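Local coordinates for heat shock protein STI1 (PDB 3UPV) that links Hsp70 to Hsp90 as an adaptor co-chaperone, this piece being its TPR2B domain with a C-terminal Hsp70 peptide bound, at residues 96-101 against 112-117; 68-73 against 103-108; 13-18 against 45-50; 59-64 against 75-80; 81-86 against 118-123. All coordinates share one frame; numbering follows the deposited sequence.

Interaction 1. Residues 96-101 against 112-117; sequences DAARTK and REIDQL
R99 and I114 bring their CA atoms to 6.5 Å where segments 96-101 and 112-117 run antiparallel, their helix axes 9.9 Å apart at closest and their directions 165° apart. This is the up-and-down helix pairing of a tetratricopeptide repeat (TPR) domain: helix 88-106, most of it in TPR 9, lies against the last helix, 111-124. The buried half of the contact is apolar. I114 pushes CD1 into the helix surface beside A98, 3.5 Å from A98 O and 3.8 Å from A98 CB. The small methyl of A98 lets I114 CD1 reach the backbone, while I114 is itself flanked by I76 and L95.

The outer half is charged. R99 CB rests 4.1 Å from I114 CG2; the chain leaves it with CG opposite the backbone N (chi1 -173°), then bends at its third torsion toward two acids. D115 OD1 lies near the guanidinium plane at the NE edge, a long salt bridge of 4.0 Å, the two flat groups being only 26° from coplanar. Replacing R99 by a leucine would probably leave D96 and D115 as two carboxylates without the cation between them. The firmer grip is within the helix: NH1, at 3.0 Å, and NH2, at 3.2 Å, both converge end-on upon the single oxygen D96 OD1.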
# COMPACT_ATOMS: atom_id res chain seq x y z
N ASP A 96 -0.94 3.44 14.25
CA ASP A 96 -0.86 2.63 15.51
C ASP A 96 -0.87 1.14 15.22
O ASP A 96 -0.06 0.36 15.77
CB ASP A 96 -2.04 2.98 16.41
CG ASP A 96 -1.79 4.19 17.24
OD1 ASP A 96 -0.62 4.65 17.33
OD2 ASP A 96 -2.79 4.69 17.81
N ALA A 97 -1.71 0.75 14.28
CA ALA A 97 -1.86 -0.66 13.90
C ALA A 97 -0.67 -1.14 13.11
O ALA A 97 -0.18 -2.27 13.36
CB ALA A 97 -3.13 -0.85 13.11
N ALA A 98 -0.12 -0.24 12.27
CA ALA A 98 1.02 -0.52 11.46
C ALA A 98 2.21 -0.68 12.38
O ALA A 98 3.03 -1.56 12.16
CB ALA A 98 1.30 0.62 10.45
N ARG A 99 2.32 0.15 13.43
CA ARG A 99 3.52 0.04 14.29
C ARG A 99 3.57 -1.30 15.01
O ARG A 99 4.62 -1.92 15.17
CB ARG A 99 3.53 1.19 15.31
CG ARG A 99 4.85 1.26 16.15
CD ARG A 99 4.74 2.31 17.27
NE ARG A 99 4.08 3.55 16.78
CZ ARG A 99 2.80 3.86 17.05
NH1 ARG A 99 2.26 4.98 16.57
NH2 ARG A 99 2.06 3.05 17.81
N THR A 100 2.40 -1.71 15.49
CA THR A 100 2.23 -3.00 16.21
C THR A 100 2.57 -4.19 15.33
O THR A 100 3.36 -5.02 15.71
CB THR A 100 0.78 -3.09 16.64
OG1 THR A 100 0.54 -2.12 17.67
CG2 THR A 100 0.38 -4.55 17.10
N LYS A 101 1.95 -4.24 14.14
CA LYS A 101 2.24 -5.27 13.13
C LYS A 101 3.71 -5.23 12.72
O LYS A 101 4.31 -6.27 12.56
CB LYS A 101 1.32 -5.13 11.90
CG LYS A 101 -0.08 -5.69 12.16
CD LYS A 101 -0.05 -7.21 12.32
CE LYS A 101 -1.28 -7.75 13.05
NZ LYS A 101 -2.21 -8.45 12.13
N ARG A 112 11.00 3.58 11.55
CA ARG A 112 11.33 4.96 11.24
C ARG A 112 10.29 5.57 10.33
O ARG A 112 9.86 6.71 10.58
CB ARG A 112 12.77 5.10 10.65
CG ARG A 112 13.80 4.96 11.74
CD ARG A 112 15.16 5.21 11.09
NE ARG A 112 16.26 4.85 11.98
CZ ARG A 112 16.86 3.66 11.98
NH1 ARG A 112 17.87 3.41 12.82
NH2 ARG A 112 16.45 2.71 11.12
N GLU A 113 9.85 4.81 9.32
CA GLU A 113 8.90 5.38 8.37
C GLU A 113 7.56 5.64 9.07
O GLU A 113 6.95 6.71 8.92
CB GLU A 113 8.71 4.45 7.18
CG GLU A 113 7.57 5.01 6.26
CD GLU A 113 7.36 4.28 4.94
OE1 GLU A 113 6.73 4.93 4.01
OE2 GLU A 113 7.78 3.11 4.84
N ILE A 114 7.16 4.72 9.93
CA ILE A 114 5.86 4.84 10.56
C ILE A 114 5.88 6.02 11.51
O ILE A 114 4.90 6.79 11.56
CB ILE A 114 5.51 3.57 11.32
CG1 ILE A 114 5.26 2.42 10.29
CG2 ILE A 114 4.31 3.83 12.23
CD1 ILE A 114 5.09 1.00 10.89
N ASP A 115 6.99 6.20 12.23
CA ASP A 115 7.11 7.30 13.21
C ASP A 115 7.09 8.68 12.49
O ASP A 115 6.48 9.65 12.96
CB ASP A 115 8.40 7.19 14.06
CG ASP A 115 8.31 6.10 15.16
OD1 ASP A 115 7.18 5.63 15.48
OD2 ASP A 115 9.38 5.71 15.69
N GLN A 116 7.65 8.78 11.32
CA GLN A 116 7.62 10.08 10.66
C GLN A 116 6.25 10.39 10.03
O GLN A 116 5.84 11.56 9.98
CB GLN A 116 8.78 10.29 9.69
CG GLN A 116 8.81 9.36 8.47
CD GLN A 116 8.11 9.93 7.27
OE1 GLN A 116 8.01 11.12 7.11
NE2 GLN A 116 7.64 9.05 6.39
N LEU A 117 5.55 9.33 9.59
CA LEU A 117 4.15 9.49 9.15
C LEU A 117 3.30 9.92 10.31
O LEU A 117 2.48 10.83 10.16
CB LEU A 117 3.58 8.21 8.51
CG LEU A 117 4.29 7.88 7.20
CD1 LEU A 117 3.88 6.53 6.72
CD2 LEU A 117 4.18 9.00 6.08

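Interaction 2. Residues 68-73 against 103-108; sequences DPNFVR and AEVNNG
V72 and V105 form the apolar part of this contact, their side chains sliding past one another in opposite directions with V72 CG2 3.9 Å from V105 CG1. V72, the buried partner, sits where the chain enters helix 72-84, and its branched side chain also packs against the side chain of N106, which comes from the opposite direction. Beta-branched valine fits here because it fills the space close to the backbone without a long, mobile tail.

The other side faces solvent, for N70 and V105 are both exposed. V105 CG1 touches N70 O at 3.6 Å and N70 CB at 4.0 Å, with no hydrogen bond between the segments. The first torsion of V105 (9°) lies far from any staggered position, and the modelled rotation of this exposed side chain is therefore doubtful. What keeps this side in shape is the turn itself: D68 OD2 accepts from N70 N at 2.9 Å, met from above the carboxylate plane, an Asx turn, and F71 N bonds D68 O at 3.1 Å to close a type I turn.

The turn ends TPR 8 and leads from helix 54-67 into helix 72-84 of TPR 9, where R73 makes a salt bridge to an acidic side chain of the bound peptide. K101 of helix 88-106 clasps the turn through P69 O and N70 OD1, and F71 leans on A38 and S42 of helix 38-50.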
# COMPACT_ATOMS: atom_id res chain seq x y z
N ASP A 68 -4.56 -10.19 3.77
CA ASP A 68 -3.38 -10.55 4.61
C ASP A 68 -3.22 -9.56 5.76
O ASP A 68 -2.62 -8.49 5.60
CB ASP A 68 -2.09 -10.61 3.79
CG ASP A 68 -0.88 -11.09 4.63
OD1 ASP A 68 0.25 -11.07 4.08
OD2 ASP A 68 -1.05 -11.48 5.82
N PRO A 69 -3.69 -9.91 6.95
CA PRO A 69 -3.52 -8.95 8.03
C PRO A 69 -2.07 -8.73 8.49
O PRO A 69 -1.81 -7.80 9.20
CB PRO A 69 -4.35 -9.57 9.15
CG PRO A 69 -4.52 -10.99 8.80
CD PRO A 69 -4.61 -11.00 7.32
N ASN A 70 -1.14 -9.60 8.09
CA ASN A 70 0.26 -9.39 8.45
C ASN A 70 1.07 -8.60 7.42
O ASN A 70 2.28 -8.40 7.58
CB ASN A 70 0.87 -10.72 8.81
CG ASN A 70 0.07 -11.37 9.91
OD1 ASN A 70 -0.26 -10.69 10.90
ND2 ASN A 70 -0.33 -12.63 9.73
N PHE A 71 0.37 -8.14 6.40
CA PHE A 71 0.98 -7.36 5.34
C PHE A 71 1.14 -5.90 5.82
O PHE A 71 0.28 -5.02 5.55
CB PHE A 71 0.06 -7.48 4.12
CG PHE A 71 0.64 -6.99 2.84
CD1 PHE A 71 2.03 -6.79 2.67
CD2 PHE A 71 -0.22 -6.72 1.80
CE1 PHE A 71 2.50 -6.30 1.44
CE2 PHE A 71 0.26 -6.27 0.58
CZ PHE A 71 1.61 -6.06 0.40
N VAL A 72 2.26 -5.64 6.51
CA VAL A 72 2.50 -4.34 7.12
C VAL A 72 2.44 -3.17 6.08
O VAL A 72 2.00 -2.05 6.38
CB VAL A 72 3.93 -4.37 7.80
CG1 VAL A 72 4.34 -3.00 8.32
CG2 VAL A 72 4.08 -5.48 8.86
N ARG A 73 2.94 -3.44 4.87
CA ARG A 73 3.05 -2.38 3.83
C ARG A 73 1.70 -1.80 3.53
O ARG A 73 1.58 -0.61 3.26
CB ARG A 73 3.64 -2.95 2.56
CG ARG A 73 3.86 -1.83 1.53
CD ARG A 73 5.38 -1.75 1.28
NE ARG A 73 5.85 -2.79 0.39
CZ ARG A 73 7.15 -3.13 0.19
NH1 ARG A 73 8.12 -2.53 0.85
NH2 ARG A 73 7.46 -4.08 -0.69
N ALA A 103 6.41 -4.30 14.44
CA ALA A 103 7.10 -5.03 15.51
C ALA A 103 6.90 -6.56 15.48
O ALA A 103 7.88 -7.30 15.54
CB ALA A 103 6.73 -4.45 16.88
N GLU A 104 5.63 -7.02 15.38
CA GLU A 104 5.31 -8.44 15.34
C GLU A 104 5.92 -9.20 14.16
O GLU A 104 6.61 -10.26 14.33
CB GLU A 104 3.79 -8.58 15.26
CG GLU A 104 3.15 -8.22 16.59
CD GLU A 104 1.62 -8.06 16.53
OE1 GLU A 104 1.06 -7.68 17.56
OE2 GLU A 104 1.00 -8.31 15.48
N VAL A 105 5.67 -8.68 12.96
CA VAL A 105 6.08 -9.43 11.77
C VAL A 105 7.45 -9.03 11.23
O VAL A 105 8.22 -9.93 10.84
CB VAL A 105 4.93 -9.60 10.63
CG1 VAL A 105 3.64 -8.77 10.85
CG2 VAL A 105 5.52 -9.53 9.21
N ASN A 106 7.76 -7.72 11.22
CA ASN A 106 9.06 -7.22 10.71
C ASN A 106 10.12 -6.92 11.78
O ASN A 106 11.24 -6.42 11.47
CB ASN A 106 8.91 -5.94 9.86
CG ASN A 106 8.08 -6.13 8.62
OD1 ASN A 106 7.56 -5.15 8.05
ND2 ASN A 106 7.94 -7.36 8.19
N ASN A 107 9.78 -7.16 13.04
CA ASN A 107 10.76 -6.87 14.11
C ASN A 107 11.29 -5.42 14.07
O ASN A 107 12.47 -5.17 14.29
CB ASN A 107 11.90 -7.88 14.06
CG ASN A 107 11.45 -9.21 14.56
OD1 ASN A 107 11.30 -10.17 13.78
ND2 ASN A 107 11.10 -9.25 15.83
N GLY A 108 10.40 -4.50 13.71
CA GLY A 108 10.74 -3.10 13.85
C GLY A 108 11.32 -2.44 12.62
O GLY A 108 11.68 -1.26 12.70

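Interaction 3. Residues 13-18 against 45-50; sequences EYFTKS and AAALAK
The peptide-binding groove is lined here by F15 of helix 2-16 and by A46 and K50 of helix 38-50, all three of which also pack on the bound Hsp70 peptide. F15 makes the crossing. Its first torsion (-171°) swings the ring away from the backbone N and toward the other helix, which it meets with its edge. CE1 comes within 3.8 Å of A46 CB and, close to the ring plane, within 3.8 Å of both A46 O and A47 N. The slightly positive rim of an aromatic ring is probably at ease beside a carbonyl oxygen, whereas a face turned that way would be less so.

Two alanines make the approach possible, since their methyls are too short to keep the ring edge off the backbone; A47 CB is 4.3 Å from F15 CD1. The pair belongs to neighbouring repeats, TPR 7 and TPR 8, whose helices stack side by side to build the concave face of the TPR superhelix. W20, at the start of helix 20-33, meets the F15 ring edge-to-face.

K50 touches F15 with its chain, CG lying 4.2 Å from CE1. Its ammonium has its partner outside both helices, in a salt bridge to an acidic side chain of the bound peptide, in the manner of the carboxylate clamps by which TPR domains hold acidic chaperone tails. Just past F15 helix 2-16 ends in a Schellman motif, in which S18, at positive phi, sends its backbone N to F15 O at 2.8 Å.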
# COMPACT_ATOMS: atom_id res chain seq x y z
N GLU A 13 7.79 -3.89 -13.29
CA GLU A 13 8.52 -3.18 -14.33
C GLU A 13 7.88 -1.80 -14.71
O GLU A 13 8.60 -0.78 -14.83
CB GLU A 13 8.71 -4.07 -15.57
CG GLU A 13 9.59 -3.47 -16.67
CD GLU A 13 11.08 -3.31 -16.27
OE1 GLU A 13 11.49 -3.81 -15.17
OE2 GLU A 13 11.85 -2.70 -17.08
N TYR A 14 6.56 -1.77 -14.91
CA TYR A 14 5.87 -0.51 -15.20
C TYR A 14 6.07 0.50 -14.08
O TYR A 14 6.37 1.69 -14.34
CB TYR A 14 4.37 -0.73 -15.40
CG TYR A 14 4.04 -1.30 -16.78
CD1 TYR A 14 4.66 -0.78 -17.95
CD2 TYR A 14 3.12 -2.36 -16.92
CE1 TYR A 14 4.37 -1.32 -19.18
CE2 TYR A 14 2.83 -2.89 -18.17
CZ TYR A 14 3.47 -2.38 -19.28
OH TYR A 14 3.20 -2.89 -20.52
N PHE A 15 6.01 0.02 -12.85
CA PHE A 15 6.05 0.91 -11.69
C PHE A 15 7.47 1.52 -11.62
O PHE A 15 7.68 2.76 -11.41
CB PHE A 15 5.66 0.13 -10.42
CG PHE A 15 5.48 1.01 -9.22
CD1 PHE A 15 4.23 1.53 -8.96
CD2 PHE A 15 6.56 1.35 -8.42
CE1 PHE A 15 4.01 2.38 -7.88
CE2 PHE A 15 6.37 2.22 -7.28
CZ PHE A 15 5.12 2.76 -7.03
N THR A 16 8.45 0.66 -11.88
CA THR A 16 9.84 1.01 -11.79
C THR A 16 10.14 2.11 -12.79
O THR A 16 10.96 3.00 -12.51
CB THR A 16 10.69 -0.25 -11.99
OG1 THR A 16 10.50 -1.11 -10.86
CG2 THR A 16 12.13 0.09 -12.08
N LYS A 17 9.38 2.15 -13.87
CA LYS A 17 9.62 3.12 -14.95
C LYS A 17 8.68 4.31 -14.83
O LYS A 17 8.65 5.19 -15.71
CB LYS A 17 9.48 2.47 -16.34
CG LYS A 17 10.42 1.30 -16.61
CD LYS A 17 11.71 1.75 -17.31
CE LYS A 17 12.98 1.54 -16.49
NZ LYS A 17 14.13 2.15 -17.24
N SER A 18 7.95 4.35 -13.73
CA SER A 18 6.99 5.41 -13.43
C SER A 18 5.87 5.45 -14.44
O SER A 18 5.21 6.48 -14.62
CB SER A 18 7.71 6.80 -13.28
OG SER A 18 8.86 6.66 -12.45
N ALA A 45 -2.82 -0.16 -5.34
CA ALA A 45 -2.88 1.08 -4.54
C ALA A 45 -1.66 1.96 -4.76
O ALA A 45 -1.73 3.21 -4.77
CB ALA A 45 -3.03 0.78 -3.07
N ALA A 46 -0.51 1.34 -4.82
CA ALA A 46 0.74 2.15 -4.94
C ALA A 46 0.69 2.96 -6.21
O ALA A 46 1.12 4.14 -6.25
CB ALA A 46 1.98 1.22 -4.91
N ALA A 47 0.22 2.31 -7.27
CA ALA A 47 0.16 3.00 -8.55
C ALA A 47 -0.96 4.07 -8.62
O ALA A 47 -0.79 5.18 -9.18
CB ALA A 47 0.06 1.97 -9.71
N LEU A 48 -2.13 3.72 -8.11
CA LEU A 48 -3.23 4.68 -8.03
C LEU A 48 -2.80 5.91 -7.17
O LEU A 48 -3.15 7.02 -7.47
CB LEU A 48 -4.43 4.02 -7.39
CG LEU A 48 -5.16 2.97 -8.24
CD1 LEU A 48 -6.02 2.10 -7.32
CD2 LEU A 48 -6.08 3.64 -9.27
N ALA A 49 -2.05 5.69 -6.11
CA ALA A 49 -1.62 6.80 -5.24
C ALA A 49 -0.69 7.73 -6.05
O ALA A 49 -0.79 8.96 -5.97
CB ALA A 49 -0.87 6.21 -4.01
N LYS A 50 0.15 7.15 -6.92
CA LYS A 50 1.06 7.99 -7.71
C LYS A 50 0.25 8.83 -8.67
O LYS A 50 0.69 9.92 -9.10
CB LYS A 50 2.08 7.18 -8.52
CG LYS A 50 3.18 6.54 -7.65
CD LYS A 50 4.20 7.66 -7.26
CE LYS A 50 5.41 7.05 -6.55
NZ LYS A 50 6.50 8.01 -6.17

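Interaction 4. Residues 59-64 against 75-80; sequences ADCNKA and YIRKAT
C61 points its sulfur straight into the surface of the facing helix, between R77 and K78, and the other side chains are arranged round it. Helices 54-67 and 72-84 show the antiparallel packing between consecutive repeats, TPR 8 and TPR 9, their segment axes 9.0 Å apart and 157° between directions. With CA atoms of C61 and K78 just 5.5 Å apart, a compact side chain is needed, and cysteine meets that need: its CB is 3.7 Å from K78 CB.

SG, turned beside its own backbone N, sits 3.5 Å from K78 N and 3.7 Å from R77 CB. The methylenes of R77 run alongside the sulfur, CD being still only 3.9 Å from SG, before the chain bends at its third torsion. Its guanidinium then leaves the helix pair for the groove, where NH1 hydrogen-bonds the backbone of the bound peptide and NE bonds S42. An arginine thus serves both as apolar lining and as a ligand-binding group.

K78 goes the other way. Fully extended from a first torsion of 179°, it passes the side chain of N62 at about a right angle, on the partly exposed flank where polar ends suit the rim. Within the helix that carries R77, T80 OG1 donates to R77 O at 2.7 Å, tilted 29° from the carbonyl plane.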
# COMPACT_ATOMS: atom_id res chain seq x y z
N ALA A 59 -9.25 2.17 -0.83
CA ALA A 59 -10.09 1.00 -0.97
C ALA A 59 -9.24 -0.24 -1.23
O ALA A 59 -9.49 -1.26 -0.63
CB ALA A 59 -11.09 1.18 -2.02
N ASP A 60 -8.18 -0.10 -2.05
CA ASP A 60 -7.33 -1.28 -2.31
C ASP A 60 -6.48 -1.66 -1.11
O ASP A 60 -6.22 -2.84 -0.84
CB ASP A 60 -6.40 -1.00 -3.52
CG ASP A 60 -7.08 -1.34 -4.87
OD1 ASP A 60 -6.48 -0.94 -5.90
OD2 ASP A 60 -8.11 -2.07 -4.94
N CYS A 61 -5.96 -0.66 -0.39
CA CYS A 61 -5.24 -0.96 0.80
C CYS A 61 -6.16 -1.68 1.81
O CYS A 61 -5.69 -2.66 2.46
CB CYS A 61 -4.74 0.32 1.47
SG CYS A 61 -3.39 1.13 0.58
N ASN A 62 -7.40 -1.21 1.97
CA ASN A 62 -8.38 -1.91 2.83
C ASN A 62 -8.61 -3.37 2.42
O ASN A 62 -8.66 -4.30 3.25
CB ASN A 62 -9.67 -1.09 2.93
CG ASN A 62 -9.51 0.06 3.86
OD1 ASN A 62 -10.00 1.17 3.61
ND2 ASN A 62 -8.75 -0.17 4.93
N LYS A 63 -8.69 -3.60 1.13
CA LYS A 63 -8.86 -4.97 0.61
C LYS A 63 -7.58 -5.82 0.88
O LYS A 63 -7.69 -6.99 1.23
CB LYS A 63 -9.22 -4.90 -0.89
CG LYS A 63 -9.88 -6.17 -1.50
CD LYS A 63 -11.36 -6.34 -1.09
CE LYS A 63 -12.35 -5.54 -1.98
NZ LYS A 63 -13.85 -5.88 -1.82
N ALA A 64 -6.39 -5.24 0.70
CA ALA A 64 -5.15 -5.93 1.01
C ALA A 64 -5.12 -6.35 2.47
O ALA A 64 -4.68 -7.46 2.79
CB ALA A 64 -3.92 -5.03 0.72
N TYR A 75 -0.79 -1.35 5.51
CA TYR A 75 -1.14 -0.38 6.55
C TYR A 75 -0.40 0.93 6.37
O TYR A 75 -1.04 2.05 6.44
CB TYR A 75 -0.87 -0.92 7.94
CG TYR A 75 -1.59 -2.18 8.36
CD1 TYR A 75 -2.86 -2.15 8.96
CD2 TYR A 75 -1.00 -3.43 8.18
CE1 TYR A 75 -3.49 -3.35 9.36
CE2 TYR A 75 -1.66 -4.61 8.51
CZ TYR A 75 -2.87 -4.57 9.14
OH TYR A 75 -3.41 -5.79 9.54
N ILE A 76 0.91 0.84 6.06
CA ILE A 76 1.68 2.04 5.89
C ILE A 76 1.18 2.82 4.66
O ILE A 76 0.92 4.05 4.69
CB ILE A 76 3.16 1.77 5.79
CG1 ILE A 76 3.64 1.17 7.11
CG2 ILE A 76 3.88 3.11 5.44
CD1 ILE A 76 5.03 0.62 7.04
N ARG A 77 0.93 2.07 3.59
CA ARG A 77 0.37 2.70 2.39
C ARG A 77 -0.95 3.41 2.62
O ARG A 77 -1.22 4.54 2.11
CB ARG A 77 0.21 1.62 1.34
CG ARG A 77 0.22 2.23 0.04
CD ARG A 77 0.12 1.25 -1.14
NE ARG A 77 1.16 0.21 -1.23
CZ ARG A 77 2.41 0.47 -1.64
NH1 ARG A 77 3.34 -0.51 -1.75
NH2 ARG A 77 2.72 1.71 -1.97
N LYS A 78 -1.88 2.72 3.27
CA LYS A 78 -3.16 3.33 3.60
C LYS A 78 -3.03 4.64 4.40
O LYS A 78 -3.73 5.61 4.10
CB LYS A 78 -3.93 2.36 4.44
CG LYS A 78 -5.31 2.87 4.88
CD LYS A 78 -6.01 1.76 5.69
CE LYS A 78 -7.24 2.30 6.39
NZ LYS A 78 -8.02 1.23 7.13
N ALA A 79 -2.17 4.61 5.44
CA ALA A 79 -1.96 5.82 6.26
C ALA A 79 -1.46 6.95 5.43
O ALA A 79 -1.85 8.11 5.64
CB ALA A 79 -1.01 5.55 7.37
N THR A 80 -0.52 6.63 4.52
CA THR A 80 0.06 7.67 3.64
C THR A 80 -1.07 8.29 2.77
O THR A 80 -1.14 9.50 2.62
CB THR A 80 1.24 7.20 2.77
OG1 THR A 80 0.80 6.25 1.80
CG2 THR A 80 2.33 6.56 3.59

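Interaction 5. Residues 81-86 against 118-123; sequences AQIAVK and YYKASQ
I83 meets K120 and A121 without any ring between them; the flat groups lie behind, on the far side of helix 111-124. There one face of the Y119 ring takes Q123 CG, 3.4 Å above the plane and offset toward the rim, while the neighbouring Y118 ring turns to L92, D96 and R99 of helix 88-106.

The contact itself is aliphatic. I83 places its longer branch over A121, with CD1 3.9 Å and CG1 4.0 Å from A121 CB, so a methyl on one helix receives the branch of the other. A chi1 of -73° sets CG1 beside the backbone N and leaves CG2 anti to it, facing the end of K120. That lysine starts out extended, then bends at its third and fourth torsions and lays CE 4.1 Å from I83 CD1, with NZ 4.0 Å from I83 CG2; CE and NZ thus lie over the two branches of I83.

In the TPR stack, helix 72-84 of TPR 9 and helix 111-124 are next-but-one neighbours in the chain, packing directly on each other with helix 88-106 beside both. With an alanine in place of I83, the methyl of A121 is likely to lose the branches packed on it from this side, leaving a gap, and the K120 chain the surface it rests on. Helix 72-84 stops right here in a Schellman motif: K86, with positive phi, gives its backbone N to I83 O at 3.0 Å.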
# COMPACT_ATOMS: atom_id res chain seq x y z
N ALA A 81 -1.95 7.45 2.21
CA ALA A 81 -3.09 7.94 1.43
C ALA A 81 -4.05 8.70 2.30
O ALA A 81 -4.62 9.75 1.88
CB ALA A 81 -3.79 6.81 0.67
N GLN A 82 -4.24 8.24 3.52
CA GLN A 82 -5.17 8.98 4.43
C GLN A 82 -4.60 10.39 4.76
O GLN A 82 -5.34 11.40 4.75
CB GLN A 82 -5.47 8.20 5.71
CG GLN A 82 -6.40 6.99 5.42
CD GLN A 82 -6.63 6.08 6.62
OE1 GLN A 82 -7.76 5.74 6.94
NE2 GLN A 82 -5.60 5.78 7.34
N ILE A 83 -3.29 10.50 4.94
CA ILE A 83 -2.73 11.79 5.13
C ILE A 83 -2.98 12.67 3.88
O ILE A 83 -3.28 13.86 3.99
CB ILE A 83 -1.25 11.65 5.42
CG1 ILE A 83 -1.09 11.10 6.85
CG2 ILE A 83 -0.42 12.96 5.31
CD1 ILE A 83 0.26 10.66 7.17
N ALA A 84 -2.89 12.06 2.69
CA ALA A 84 -3.04 12.84 1.49
C ALA A 84 -4.40 13.46 1.37
O ALA A 84 -4.51 14.55 0.79
CB ALA A 84 -2.69 12.03 0.26
N VAL A 85 -5.40 12.75 1.88
CA VAL A 85 -6.79 13.23 1.86
C VAL A 85 -7.24 13.86 3.18
O VAL A 85 -8.43 14.15 3.39
CB VAL A 85 -7.80 12.12 1.41
CG1 VAL A 85 -7.58 11.72 -0.05
CG2 VAL A 85 -7.74 10.93 2.34
N LYS A 86 -6.28 14.20 4.03
CA LYS A 86 -6.53 14.96 5.31
C LYS A 86 -7.43 14.20 6.28
O LYS A 86 -8.11 14.78 7.15
CB LYS A 86 -7.20 16.28 5.02
CG LYS A 86 -6.44 17.14 4.08
CD LYS A 86 -7.12 18.50 4.10
CE LYS A 86 -6.67 19.30 2.97
NZ LYS A 86 -5.19 19.39 3.07
N TYR A 118 3.54 9.32 11.48
CA TYR A 118 2.76 9.65 12.65
C TYR A 118 2.94 11.11 13.04
O TYR A 118 1.92 11.81 13.36
CB TYR A 118 3.19 8.82 13.85
CG TYR A 118 2.14 8.89 14.96
CD1 TYR A 118 1.11 7.96 15.02
CD2 TYR A 118 2.18 9.93 15.92
CE1 TYR A 118 0.16 8.02 16.02
CE2 TYR A 118 1.29 9.98 16.92
CZ TYR A 118 0.25 9.03 16.96
OH TYR A 118 -0.71 9.09 17.93
N TYR A 119 4.19 11.55 13.01
CA TYR A 119 4.53 12.93 13.38
C TYR A 119 3.84 13.89 12.41
O TYR A 119 3.33 14.92 12.83
CB TYR A 119 6.04 13.17 13.32
CG TYR A 119 6.33 14.56 13.81
CD1 TYR A 119 6.05 14.91 15.16
CD2 TYR A 119 6.81 15.55 12.94
CE1 TYR A 119 6.27 16.24 15.63
CE2 TYR A 119 7.02 16.86 13.39
CZ TYR A 119 6.75 17.19 14.72
OH TYR A 119 6.96 18.47 15.17
N LYS A 120 3.83 13.54 11.14
CA LYS A 120 3.35 14.39 10.06
C LYS A 120 1.81 14.46 10.22
O LYS A 120 1.21 15.56 10.28
CB LYS A 120 3.84 13.83 8.70
CG LYS A 120 3.24 14.46 7.41
CD LYS A 120 3.89 13.94 6.09
CE LYS A 120 3.59 12.44 5.66
NZ LYS A 120 3.27 12.11 4.14
N ALA A 121 1.18 13.31 10.43
CA ALA A 121 -0.29 13.30 10.66
C ALA A 121 -0.71 14.10 11.89
O ALA A 121 -1.72 14.86 11.86
CB ALA A 121 -0.84 11.86 10.72
N SER A 122 0.03 13.91 12.98
CA SER A 122 -0.28 14.64 14.22
C SER A 122 -0.19 16.16 14.06
O SER A 122 -1.11 16.91 14.44
CB SER A 122 0.62 14.16 15.35
OG SER A 122 0.28 14.89 16.51
N GLN A 123 0.90 16.63 13.48
CA GLN A 123 1.06 18.05 13.27
C GLN A 123 -0.01 18.65 12.36
O GLN A 123 -0.57 19.72 12.71
CB GLN A 123 2.49 18.34 12.82
CG GLN A 123 3.53 17.75 13.84
CD GLN A 123 3.53 18.47 15.18
OE1 GLN A 123 3.22 17.90 16.23
NE2 GLN A 123 3.88 19.76 15.14

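Three of the five contacts follow helix 72-84: interaction 2 at its start, interaction 4 in its middle and interaction 5 at its end. Interaction 4 lies nearest the chain's centre, about 4 Å from it to the contact's own centre. Helix 88-106 serves interactions 1 and 2, joined by K101, and helix 111-124 serves interactions 1 and 5. The chemistry follows place: interactions 3 and 5 are buried and mainly apolar, the first with an aromatic edge; interaction 4 is partly buried, a cysteine at its middle and polar ends at its flank; interaction 1 adds a surface charge network and interaction 2 an exposed turn. Interactions 3 and 4 meet where A45 packs on C61 and R77.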